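Local coordinates for sporulation and cell division protein SsgA (Streptomyces sp. Ag82_O1-9, PDB 6SLC) that probably helps control cell division during sporulation, as a member of the SsgA family of streptomycete proteins, to which the FtsZ-recruiting SsgB also belongs, at residues Thr51-Pro54 against Tyr55-His58; Ala107-Pro111 against Glu112-Leu116; Glu125-Leu128 against Lys129-Asp132. One frame throughout, in Å; residues are numbered along the deposited sequence.

Interaction 1: Thr51-Pro54 against Tyr55-His58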
loop_
_atom_site.group_PDB
_atom_site.type_symbol
_atom_site.label_atom_id
_atom_site.label_comp_id
_atom_site.label_asym_id
_atom_site.label_seq_id
_atom_site.Cartn_x
_atom_site.Cartn_y
_atom_site.Cartn_z
ATOM N N THR A 51 -7.089 13.149 3.721
ATOM C CA THR A 51 -7.609 14.199 4.634
ATOM C C THR A 51 -6.787 14.225 5.926
ATOM O O THR A 51 -6.754 15.290 6.561
ATOM C CB THR A 51 -9.100 14.009 4.906
ATOM O OG1 THR A 51 -9.235 12.784 5.613
ATOM C CG2 THR A 51 -9.922 13.984 3.638
ATOM N N ALA A 52 -6.124 13.124 6.290
ATOM C CA ALA A 52 -5.195 13.058 7.444
ATOM C C ALA A 52 -3.867 13.765 7.124
ATOM O O ALA A 52 -3.101 14.023 8.068
ATOM C CB ALA A 52 -4.949 11.628 7.847
ATOM N N ASP A 53 -3.582 14.050 5.851
ATOM C CA ASP A 53 -2.388 14.812 5.399
ATOM C C ASP A 53 -2.895 15.927 4.491
ATOM O O ASP A 53 -2.619 15.942 3.298
ATOM C CB ASP A 53 -1.388 13.847 4.742
ATOM C CG ASP A 53 -0.006 14.416 4.457
ATOM O OD1 ASP A 53 0.251 15.572 4.870
ATOM O OD2 ASP A 53 0.800 13.702 3.809
ATOM N N PRO A 54 -3.688 16.887 5.023
ATOM C CA PRO A 54 -4.532 17.750 4.195
ATOM C C PRO A 54 -3.828 18.827 3.358
ATOM O O PRO A 54 -4.485 19.368 2.486
ATOM C CB PRO A 54 -5.477 18.426 5.192
ATOM C CG PRO A 54 -4.711 18.414 6.485
ATOM C CD PRO A 54 -3.829 17.183 6.452
ATOM N N TYR A 55 -2.538 19.079 3.592
ATOM C CA TYR A 55 -1.723 20.043 2.808
ATOM C C TYR A 55 -1.078 19.373 1.595
ATOM O O TYR A 55 -0.530 20.117 0.750
ATOM C CB TYR A 55 -0.635 20.668 3.684
ATOM C CG TYR A 55 -1.190 21.592 4.738
ATOM C CD1 TYR A 55 -1.723 22.829 4.397
ATOM C CD2 TYR A 55 -1.226 21.208 6.064
ATOM C CE1 TYR A 55 -2.256 23.669 5.354
ATOM C CE2 TYR A 55 -1.758 22.035 7.037
ATOM C CZ TYR A 55 -2.269 23.269 6.684
ATOM O OH TYR A 55 -2.779 24.064 7.672
ATOM N N ALA A 56 -1.123 18.038 1.502
ATOM C CA ALA A 56 -0.281 17.277 0.548
ATOM C C ALA A 56 -1.115 16.622 -0.549
ATOM O O ALA A 56 -2.287 16.282 -0.341
ATOM C CB ALA A 56 0.546 16.248 1.258
ATOM N N VAL A 57 -0.483 16.466 -1.705
ATOM C CA VAL A 57 -0.920 15.543 -2.774
ATOM C C VAL A 57 0.230 14.576 -3.026
ATOM O O VAL A 57 1.366 15.046 -3.221
ATOM C CB VAL A 57 -1.331 16.311 -4.028
ATOM C CG1 VAL A 57 -1.540 15.375 -5.216
ATOM C CG2 VAL A 57 -2.590 17.128 -3.750
ATOM N N HIS A 58 -0.063 13.271 -2.993
ATOM C CA HIS A 58 0.919 12.190 -3.274
ATOM C C HIS A 58 0.781 11.799 -4.732
ATOM O O HIS A 58 -0.352 11.547 -5.172
ATOM C CB HIS A 58 0.731 11.047 -2.283
ATOM C CG HIS A 58 0.986 11.485 -0.877
ATOM N ND1 HIS A 58 2.266 11.458 -0.314
ATOM C CD2 HIS A 58 0.153 11.998 0.065
ATOM C CE1 HIS A 58 2.200 11.933 0.914
ATOM N NE2 HIS A 58 0.911 12.268 1.173
HETATM O O HOH W 1 -2.858 14.135 1.030
HETATM O O HOH W 2 -0.716 17.811 5.438
#
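Asp53 holds Ala56 through its backbone carbonyl and His58 through its carboxylate, a worked example of how one acidic residue can organise a tight connection between two strands. The backbone bond comes first: Ala56 N donates to Asp53 O at 3.1 Å and so closes a type I beta turn with Pro54 and Tyr55 at its corners. The side-chain bond reaches further along. With CG anti to the backbone N (chi1 -169°), Asp53 OD2 is placed where the ring edge of His58 can meet it, and His58 NE2 donates to Asp53 OD2 over 3.0 Å. OD2 lies in the ring plane of His58, whereas NE2 meets OD2 from its anti side and well out of the carboxylate plane, the carboxylate and ring planes standing 54° apart. The carboxylate would probably favour the hydrogen on NE2 and could stabilise a charged imidazolium. Water supplies a third kind of link, one molecule accepting from Tyr55 N at 2.9 Å and donating to Asp53 OD1, so that the two carboxylate oxygens serve different partners. Van der Waals contact is modest: Ala56 CB lies 3.6 Å from Asp53 OD2, the oxygen that also accepts from His58. Outside the turn, Tyr49 OH is hydrogen-bonded to Pro54 O. The whole is a type I turn in the connection between antiparallel strands 40-50 and 56-64, braced by a His-carboxylate hydrogen bond.

Interaction 2: Ala107-Pro111 against Glu112-Leu116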
loop_
_atom_site.group_PDB
_atom_site.type_symbol
_atom_site.label_atom_id
_atom_site.label_comp_id
_atom_site.label_asym_id
_atom_site.label_seq_id
_atom_site.Cartn_x
_atom_site.Cartn_y
_atom_site.Cartn_z
ATOM N N ALA A 107 8.099 20.909 -13.579
ATOM C CA ALA A 107 9.568 20.751 -13.615
ATOM C C ALA A 107 10.046 20.279 -12.240
ATOM O O ALA A 107 9.858 21.024 -11.264
ATOM C CB ALA A 107 10.212 22.052 -13.999
ATOM N N LEU A 108 10.639 19.089 -12.186
ATOM C CA LEU A 108 11.098 18.415 -10.949
ATOM C C LEU A 108 12.633 18.281 -10.950
ATOM O O LEU A 108 13.205 17.845 -11.975
ATOM C CB LEU A 108 10.419 17.043 -10.904
ATOM C CG LEU A 108 8.890 17.061 -10.852
ATOM C CD1 LEU A 108 8.339 15.647 -10.796
ATOM C CD2 LEU A 108 8.389 17.831 -9.648
ATOM N N SER A 109 13.279 18.663 -9.847
ATOM C CA SER A 109 14.747 18.537 -9.619
ATOM C C SER A 109 14.974 17.639 -8.406
ATOM O O SER A 109 14.332 17.866 -7.378
ATOM C CB SER A 109 15.432 19.887 -9.393
ATOM O OG SER A 109 15.265 20.784 -10.486
ATOM N N SER A 110 15.889 16.681 -8.505
ATOM C CA SER A 110 16.438 15.900 -7.364
ATOM C C SER A 110 17.934 15.700 -7.583
ATOM O O SER A 110 18.431 15.942 -8.686
ATOM C CB SER A 110 15.724 14.581 -7.224
ATOM O OG SER A 110 16.182 13.661 -8.203
ATOM N N PRO A 111 18.693 15.234 -6.565
ATOM C CA PRO A 111 20.062 14.770 -6.791
ATOM C C PRO A 111 20.125 13.781 -7.969
ATOM O O PRO A 111 21.034 13.877 -8.775
ATOM C CB PRO A 111 20.418 14.068 -5.475
ATOM C CG PRO A 111 19.548 14.748 -4.429
ATOM C CD PRO A 111 18.271 15.112 -5.159
ATOM N N GLU A 112 19.130 12.890 -8.047
ATOM C CA GLU A 112 19.012 11.807 -9.062
ATOM C C GLU A 112 18.767 12.440 -10.442
ATOM O O GLU A 112 19.528 12.121 -11.371
ATOM C CB GLU A 112 17.921 10.809 -8.648
ATOM C CG GLU A 112 18.050 10.342 -7.197
ATOM C CD GLU A 112 17.333 9.057 -6.805
ATOM O OE1 GLU A 112 16.971 8.272 -7.706
ATOM O OE2 GLU A 112 17.139 8.839 -5.586
ATOM N N GLY A 113 17.784 13.344 -10.569
ATOM C CA GLY A 113 17.190 13.696 -11.879
ATOM C C GLY A 113 16.682 15.131 -12.015
ATOM O O GLY A 113 16.397 15.786 -10.998
ATOM N N GLU A 114 16.576 15.601 -13.261
ATOM C CA GLU A 114 15.723 16.746 -13.690
ATOM C C GLU A 114 14.696 16.251 -14.718
ATOM O O GLU A 114 15.108 15.640 -15.721
ATOM C CB GLU A 114 16.562 17.860 -14.307
ATOM C CG GLU A 114 17.190 18.798 -13.293
ATOM C CD GLU A 114 17.377 20.224 -13.798
ATOM O OE1 GLU A 114 16.432 20.758 -14.431
ATOM O OE2 GLU A 114 18.463 20.791 -13.568
ATOM N N ALA A 115 13.408 16.478 -14.465
ATOM C CA ALA A 115 12.292 16.016 -15.321
ATOM C C ALA A 115 11.356 17.188 -15.617
ATOM O O ALA A 115 11.127 18.013 -14.727
ATOM C CB ALA A 115 11.563 14.876 -14.656
ATOM N N LEU A 116 10.846 17.247 -16.841
ATOM C CA LEU A 116 9.729 18.128 -17.240
ATOM C C LEU A 116 8.522 17.264 -17.620
ATOM O O LEU A 116 8.627 16.470 -18.560
ATOM C CB LEU A 116 10.171 18.993 -18.418
ATOM C CG LEU A 116 9.112 19.960 -18.924
ATOM C CD1 LEU A 116 8.669 20.906 -17.812
ATOM C CD2 LEU A 116 9.640 20.732 -20.118
#
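The side chain of Ser110 is turned so that OG lies between its own backbone N and carbonyl carbon (chi1 77°), which directs the hydroxyl inward across the loop, where Gly113 N donates to Ser110 OG at 2.9 Å. The same N-H makes a second, weak bond to Ser110 O at 3.3 Å, so this one donor is shared between a side chain and a backbone acceptor. In return Ser110 N donates to Gly113 O over 2.7 Å, and this bond closes a two-residue loop with Pro111 and Glu112 at its tip. The case illustrates how a serine can reinforce the reversal of a beta hairpin from within. Beyond the loop the strands pair in regular antiparallel fashion. Leu108 and Ala115 form a hydrogen-bonded pair, with Leu108 N donating to Ala115 O at 2.8 Å and Ala115 N returning a bond of the same length to Leu108 O. Non-hydrogen-bonded pairs flank it: Ser109 OG lies 3.9 Å from Glu114 CG, and Ala107 CB is 4.3 Å from Leu116 CD1 on the same face. The hairpin of strands 101-109 and 114-120 stands between strands 91-98 and 19-34; Trp94 covers Ala107 and Leu116, while on the other face Leu108 packs against Val91 and against Trp71 and Phe73 of strand 67-74.

Interaction 3: Glu125-Leu128 against Lys129-Asp132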
loop_
_atom_site.group_PDB
_atom_site.type_symbol
_atom_site.label_atom_id
_atom_site.label_comp_id
_atom_site.label_asym_id
_atom_site.label_seq_id
_atom_site.Cartn_x
_atom_site.Cartn_y
_atom_site.Cartn_z
ATOM N N GLU A 125 -7.420 19.818 -12.552
ATOM C CA GLU A 125 -8.321 20.774 -11.854
ATOM C C GLU A 125 -9.514 20.007 -11.270
ATOM O O GLU A 125 -9.948 20.312 -10.151
ATOM C CB GLU A 125 -8.788 21.892 -12.783
ATOM C CG GLU A 125 -9.738 22.873 -12.098
ATOM C CD GLU A 125 -9.741 24.306 -12.617
ATOM O OE1 GLU A 125 -9.732 24.483 -13.848
ATOM O OE2 GLU A 125 -9.721 25.241 -11.782
ATOM N N SER A 126 -10.015 19.031 -12.004
ATOM C CA SER A 126 -11.198 18.236 -11.611
ATOM C C SER A 126 -10.856 17.395 -10.372
ATOM O O SER A 126 -11.702 17.295 -9.447
ATOM C CB SER A 126 -11.667 17.398 -12.786
ATOM O OG SER A 126 -12.362 16.250 -12.326
ATOM N N PHE A 127 -9.645 16.836 -10.327
ATOM C CA PHE A 127 -9.134 16.100 -9.143
ATOM C C PHE A 127 -9.014 17.063 -7.947
ATOM O O PHE A 127 -9.527 16.755 -6.844
ATOM C CB PHE A 127 -7.805 15.402 -9.444
ATOM C CG PHE A 127 -7.103 14.920 -8.200
ATOM C CD1 PHE A 127 -7.619 13.879 -7.430
ATOM C CD2 PHE A 127 -5.964 15.568 -7.759
ATOM C CE1 PHE A 127 -6.954 13.460 -6.288
ATOM C CE2 PHE A 127 -5.304 15.153 -6.615
ATOM C CZ PHE A 127 -5.799 14.102 -5.884
ATOM N N LEU A 128 -8.388 18.227 -8.147
ATOM C CA LEU A 128 -8.215 19.194 -7.033
ATOM C C LEU A 128 -9.587 19.649 -6.510
ATOM O O LEU A 128 -9.707 19.806 -5.279
ATOM C CB LEU A 128 -7.350 20.362 -7.500
ATOM C CG LEU A 128 -5.880 20.031 -7.738
ATOM C CD1 LEU A 128 -5.141 21.225 -8.313
ATOM C CD2 LEU A 128 -5.213 19.564 -6.460
ATOM N N LYS A 129 -10.595 19.799 -7.376
ATOM C CA LYS A 129 -11.976 20.191 -6.963
ATOM C C LYS A 129 -12.585 19.095 -6.093
ATOM O O LYS A 129 -13.275 19.429 -5.122
ATOM C CB LYS A 129 -12.865 20.527 -8.158
ATOM C CG LYS A 129 -12.600 21.904 -8.769
ATOM C CD LYS A 129 -13.555 22.274 -9.891
ATOM C CE LYS A 129 -13.352 23.676 -10.437
ATOM N NZ LYS A 129 -14.104 23.889 -11.702
ATOM N N ARG A 130 -12.284 17.833 -6.379
ATOM C CA ARG A 130 -12.753 16.705 -5.536
ATOM C C ARG A 130 -12.048 16.768 -4.175
ATOM O O ARG A 130 -12.726 16.572 -3.150
ATOM C CB ARG A 130 -12.587 15.385 -6.296
ATOM C CG ARG A 130 -13.561 15.263 -7.462
ATOM C CD ARG A 130 -13.255 14.110 -8.385
ATOM N NE ARG A 130 -13.197 12.916 -7.559
ATOM C CZ ARG A 130 -12.227 12.009 -7.588
ATOM N NH1 ARG A 130 -11.246 12.100 -8.482
ATOM N NH2 ARG A 130 -12.270 11.011 -6.723
ATOM N N THR A 131 -10.754 17.098 -4.133
ATOM C CA THR A 131 -10.032 17.253 -2.839
ATOM C C THR A 131 -10.622 18.435 -2.070
ATOM O O THR A 131 -10.728 18.339 -0.848
ATOM C CB THR A 131 -8.514 17.389 -2.997
ATOM O OG1 THR A 131 -8.194 18.718 -3.403
ATOM C CG2 THR A 131 -7.948 16.369 -3.962
ATOM N N ASP A 132 -11.024 19.492 -2.764
ATOM C CA ASP A 132 -11.614 20.704 -2.132
ATOM C C ASP A 132 -12.985 20.386 -1.530
ATOM O O ASP A 132 -13.315 20.983 -0.496
ATOM C CB ASP A 132 -11.769 21.845 -3.133
ATOM C CG ASP A 132 -10.446 22.362 -3.666
ATOM O OD1 ASP A 132 -9.384 22.009 -3.076
ATOM O OD2 ASP A 132 -10.478 23.115 -4.658
#
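Leu128 O is gripped twice, by the hydroxyl Thr131 OG1 at 2.6 Å and by Asp132 N at 2.9 Å. The second bond is the ordinary i to i+4 link of an alpha helix, here helix 121-134; the first shows a general habit of helical threonines, whose hydroxyl can bend back to a carbonyl of the preceding turn. Thr131 OG1 reaches it because it sits between the backbone N and the carbonyl carbon (chi1 78°), and the hydroxyl is also hydrogen-bonded to Arg75 NH1 of helix 75-81. Regular bonds from Lys129 N, Arg130 N and Thr131 N to the carbonyls of Glu125, Ser126 and Phe127 complete the winding. The aliphatic chain of Lys129 passes obliquely across Glu125, with CE 4.1 Å from Glu125 CG, but the charges stay beyond a salt bridge. Arg130 NH1 lies near the edge of the Phe127 ring and is hydrogen-bonded to Ser26 O of strand 19-34. Phe127 packs on Val25 and Cys27 of strand 19-34 and on Leu47 and Tyr49 of strand 40-50. The methyl Thr131 CG2 rests over one face of the Phe127 ring in a CH-pi contact, 3.9 Å from the centroid and displaced toward CZ.

How the interactions relate
All three contacts are local, and they follow one another along the chain without nesting or crossing. Interaction 1 closes the connection from strand 40-50 into strand 56-64, and interaction 2 closes the hairpin between strands 101-109 and 114-120; both reach the same antiparallel sheet, their centres 22 Å apart. Strand 114-120 then leads straight into helix 121-134, where interaction 3 closes no loop but spans successive turns. Interactions 2 and 3 lie on opposite sides of the chain's centre. Interactions 1 and 3 touch, Val57 CG1 packing 4.0 Å from Phe127 CE2, so the helix meets the start of strand 56-64 and joins chain regions remote in sequence.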